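PDB 5HFI: DSBA-like thioredoxin domain-containing protein from Pseudomonas aeruginosa PAO1, which probably reduces disulfides in the bacterial cytosol as a thioredoxin-fold oxidoreductase of the DsbA-like family, and binds glutathione. Local coordinates for residues Tyr11-Leu16 with Ala114-Ile119. Sequence-based numbering, arbitrary orientation.
Sequences YLYDPL and AMLARI
Y11 and Y13 of a strand and P15 of the turn that follows, alternate residues in sequence, converge on L116, a worked example of one leucine, projecting from helix 112-124, shared by three side chains through its two methyls. At Y11 the phenol ring, with CG anti to the backbone N (chi1 178°), meets the leucine obliquely, CE1 lying 4.0 Å from L116 CD2. Y13 CB lies over one face of the Y11 ring, toward the rim. Y13 makes the fuller contact. L116 CD2 sits over a face of its ring in a CH-pi contact, 4.1 Å from the Y13 ring centroid and 22° off the normal. The other methyl, L116 CD1, approaches the same ring at CE1 (3.7 Å), so both methyls touch the one ring. D14 turns away from the helix; its OD1 accepts the backbone N-H of L16 (N to OD1 3.0 Å), forming an Asx turn that brackets P15. S95 OG is hydrogen-bonded to the same OD1, and the backbone N of M45, a residue of the glutathione pocket, to OD2. P15 CB touches L116 CD1 and, one helical turn on, I119 CG2, each at 4.2 Å. The interface is wholly apolar and all five touching residues are buried. Y11 and Y13 both touch C20 of the CxxC pair. Strand 8-13 runs between 37-42 and 182-186 in the thioredoxin-type sheet, Y11 stacking on F183; helix 96-109 adjoins Y13 and P15, and helix 112-124 meets strand 8-13 through L116 and helix 133-142 through I119, which touches L136 and L139.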
ATOM      1  N   TYR A  11       7.781  -4.527  -4.159  1.00 10.33           N
ATOM      2  CA  TYR A  11       6.862  -4.505  -3.025  1.00 11.60           C
ATOM      3  C   TYR A  11       5.470  -4.873  -3.520  1.00  9.34           C
ATOM      4  O   TYR A  11       4.838  -4.098  -4.246  1.00 10.88           O
ATOM      5  CB  TYR A  11       6.864  -3.135  -2.345  1.00 12.13           C
ATOM      6  CG  TYR A  11       5.906  -3.013  -1.174  1.00 13.28           C
ATOM      7  CD1 TYR A  11       5.232  -1.824  -0.928  1.00 10.95           C
ATOM      8  CD2 TYR A  11       5.678  -4.082  -0.316  1.00 14.54           C
ATOM      9  CE1 TYR A  11       4.359  -1.700   0.138  1.00 11.02           C
ATOM     10  CE2 TYR A  11       4.804  -3.967   0.755  1.00 17.49           C
ATOM     11  CZ  TYR A  11       4.148  -2.772   0.973  1.00 14.35           C
ATOM     12  OH  TYR A  11       3.278  -2.645   2.031  1.00 12.13           O
ATOM     13  N   LEU A  12       5.003  -6.060  -3.137  1.00  9.41           N
ATOM     14  CA  LEU A  12       3.636  -6.493  -3.398  1.00  9.52           C
ATOM     15  C   LEU A  12       2.765  -6.085  -2.216  1.00  8.91           C
ATOM     16  O   LEU A  12       2.995  -6.531  -1.086  1.00 10.23           O
ATOM     17  CB  LEU A  12       3.580  -8.003  -3.616  1.00 12.56           C
ATOM     18  CG  LEU A  12       4.032  -8.520  -4.982  1.00 17.76           C
ATOM     19  CD1 LEU A  12       4.535  -9.950  -4.872  1.00 20.96           C
ATOM     20  CD2 LEU A  12       2.879  -8.433  -5.974  1.00 17.51           C
ATOM     21  N   TYR A  13       1.759  -5.254  -2.478  1.00 10.33           N
ATOM     22  CA  TYR A  13       0.981  -4.620  -1.427  1.00 11.29           C
ATOM     23  C   TYR A  13      -0.497  -4.650  -1.789  1.00 10.25           C
ATOM     24  O   TYR A  13      -0.883  -4.970  -2.917  1.00  9.37           O
ATOM     25  CB  TYR A  13       1.415  -3.163  -1.218  1.00  9.48           C
ATOM     26  CG  TYR A  13       0.953  -2.272  -2.351  1.00  9.59           C
ATOM     27  CD1 TYR A  13      -0.221  -1.532  -2.245  1.00 11.61           C
ATOM     28  CD2 TYR A  13       1.672  -2.191  -3.536  1.00 11.19           C
ATOM     29  CE1 TYR A  13      -0.660  -0.737  -3.279  1.00 13.44           C
ATOM     30  CE2 TYR A  13       1.244  -1.390  -4.576  1.00  9.14           C
ATOM     31  CZ  TYR A  13       0.074  -0.666  -4.441  1.00 13.01           C
ATOM     32  OH  TYR A  13      -0.363   0.129  -5.470  1.00 12.61           O
ATOM     33  N   ASP A  14      -1.325  -4.282  -0.809  1.00 10.60           N
ATOM     34  CA  ASP A  14      -2.695  -3.895  -1.079  1.00 11.13           C
ATOM     35  C   ASP A  14      -3.052  -2.774  -0.117  1.00 11.29           C
ATOM     36  O   ASP A  14      -2.758  -2.885   1.088  1.00 13.89           O
ATOM     37  CB  ASP A  14      -3.692  -5.035  -0.926  1.00 13.43           C
ATOM     38  CG  ASP A  14      -5.068  -4.657  -1.408  1.00 18.15           C
ATOM     39  OD1 ASP A  14      -5.871  -4.157  -0.589  1.00 14.53           O
ATOM     40  OD2 ASP A  14      -5.325  -4.823  -2.621  1.00 19.02           O
ATOM     41  N   PRO A  15      -3.676  -1.700  -0.596  1.00 11.42           N
ATOM     42  CA  PRO A  15      -3.953  -0.557   0.288  1.00 10.40           C
ATOM     43  C   PRO A  15      -4.860  -0.881   1.466  1.00 12.81           C
ATOM     44  O   PRO A  15      -4.803  -0.172   2.477  1.00 13.14           O
ATOM     45  CB  PRO A  15      -4.602   0.476  -0.646  1.00 15.77           C
ATOM     46  CG  PRO A  15      -4.297   0.014  -2.033  1.00 15.51           C
ATOM     47  CD  PRO A  15      -4.159  -1.471  -1.968  1.00 13.21           C
ATOM     48  N   LEU A  16      -5.681  -1.928   1.384  1.00 12.26           N
ATOM     49  CA  LEU A  16      -6.588  -2.283   2.469  1.00 10.53           C
ATOM     50  C   LEU A  16      -6.065  -3.428   3.327  1.00 16.46           C
ATOM     51  O   LEU A  16      -6.814  -3.971   4.147  1.00 16.88           O
ATOM     52  CB  LEU A  16      -7.969  -2.629   1.910  1.00 11.68           C
ATOM     53  CG  LEU A  16      -8.713  -1.414   1.341  1.00 16.09           C
ATOM     54  CD1 LEU A  16      -9.830  -1.834   0.410  1.00 23.03           C
ATOM     55  CD2 LEU A  16      -9.263  -0.553   2.456  1.00 17.15           C
ATOM     56  N   ALA A 114       4.530   7.648  -2.014  1.00 11.05           N
ATOM     57  CA  ALA A 114       3.978   8.696  -1.162  1.00 12.86           C
ATOM     58  C   ALA A 114       2.457   8.661  -1.164  1.00  9.07           C
ATOM     59  O   ALA A 114       1.823   8.901  -0.131  1.00  9.08           O
ATOM     60  CB  ALA A 114       4.482  10.067  -1.613  1.00 14.14           C
ATOM     61  N   MET A 115       1.850   8.359  -2.312  1.00  7.53           N
ATOM     62  CA  MET A 115       0.393   8.311  -2.369  1.00 10.90           C
ATOM     63  C   MET A 115      -0.149   7.115  -1.595  1.00 10.54           C
ATOM     64  O   MET A 115      -1.175   7.225  -0.913  1.00 10.27           O
ATOM     65  CB  MET A 115      -0.076   8.281  -3.825  1.00  8.77           C
ATOM     66  CG  MET A 115      -1.507   7.791  -4.024  1.00  9.78           C
ATOM     67  SD  MET A 115      -2.774   8.828  -3.248  1.00 30.22           S
ATOM     68  CE  MET A 115      -2.209  10.469  -3.613  1.00 22.72           C
ATOM     69  N   LEU A 116       0.530   5.964  -1.674  1.00 11.13           N
ATOM     70  CA  LEU A 116       0.108   4.805  -0.891  1.00  7.24           C
ATOM     71  C   LEU A 116       0.139   5.113   0.600  1.00  6.92           C
ATOM     72  O   LEU A 116      -0.809   4.791   1.326  1.00  8.23           O
ATOM     73  CB  LEU A 116       0.993   3.596  -1.204  1.00  7.63           C
ATOM     74  CG  LEU A 116       0.749   2.347  -0.349  1.00  8.32           C
ATOM     75  CD1 LEU A 116      -0.666   1.814  -0.549  1.00  8.36           C
ATOM     76  CD2 LEU A 116       1.778   1.258  -0.645  1.00  9.55           C
ATOM     77  N   ALA A 117       1.221   5.739   1.074  1.00  7.42           N
ATOM     78  CA  ALA A 117       1.311   6.100   2.485  1.00  9.00           C
ATOM     79  C   ALA A 117       0.200   7.064   2.883  1.00  8.73           C
ATOM     80  O   ALA A 117      -0.362   6.957   3.981  1.00  7.71           O
ATOM     81  CB  ALA A 117       2.681   6.712   2.785  1.00  9.53           C
ATOM     82  N   ARG A 118      -0.124   8.018   2.006  1.00  9.15           N
ATOM     83  CA  ARG A 118      -1.190   8.972   2.307  1.00  8.29           C
ATOM     84  C   ARG A 118      -2.552   8.290   2.317  1.00  8.12           C
ATOM     85  O   ARG A 118      -3.402   8.600   3.162  1.00  8.05           O
ATOM     86  CB  ARG A 118      -1.177  10.112   1.291  1.00  8.84           C
ATOM     87  CG  ARG A 118      -2.215  11.196   1.567  1.00  9.32           C
ATOM     88  CD  ARG A 118      -1.887  11.958   2.844  1.00 13.36           C
ATOM     89  NE  ARG A 118      -2.969  12.849   3.255  1.00 14.12           N
ATOM     90  CZ  ARG A 118      -3.949  12.506   4.086  1.00 17.14           C
ATOM     91  NH1 ARG A 118      -3.992  11.283   4.601  1.00 11.59           N
ATOM     92  NH2 ARG A 118      -4.890  13.385   4.405  1.00 15.06           N
ATOM     93  N   ILE A 119      -2.778   7.370   1.371  1.00  6.35           N
ATOM     94  CA  ILE A 119      -4.028   6.613   1.322  1.00  6.35           C
ATOM     95  C   ILE A 119      -4.227   5.832   2.614  1.00 11.25           C
ATOM     96  O   ILE A 119      -5.325   5.805   3.186  1.00  7.24           O
ATOM     97  CB  ILE A 119      -4.038   5.678   0.097  1.00  6.49           C
ATOM     98  CG1 ILE A 119      -4.353   6.451  -1.183  1.00 12.57           C
ATOM     99  CG2 ILE A 119      -5.029   4.532   0.289  1.00  8.67           C
ATOM    100  CD1 ILE A 119      -4.170   5.624  -2.449  1.00 12.81           C
TER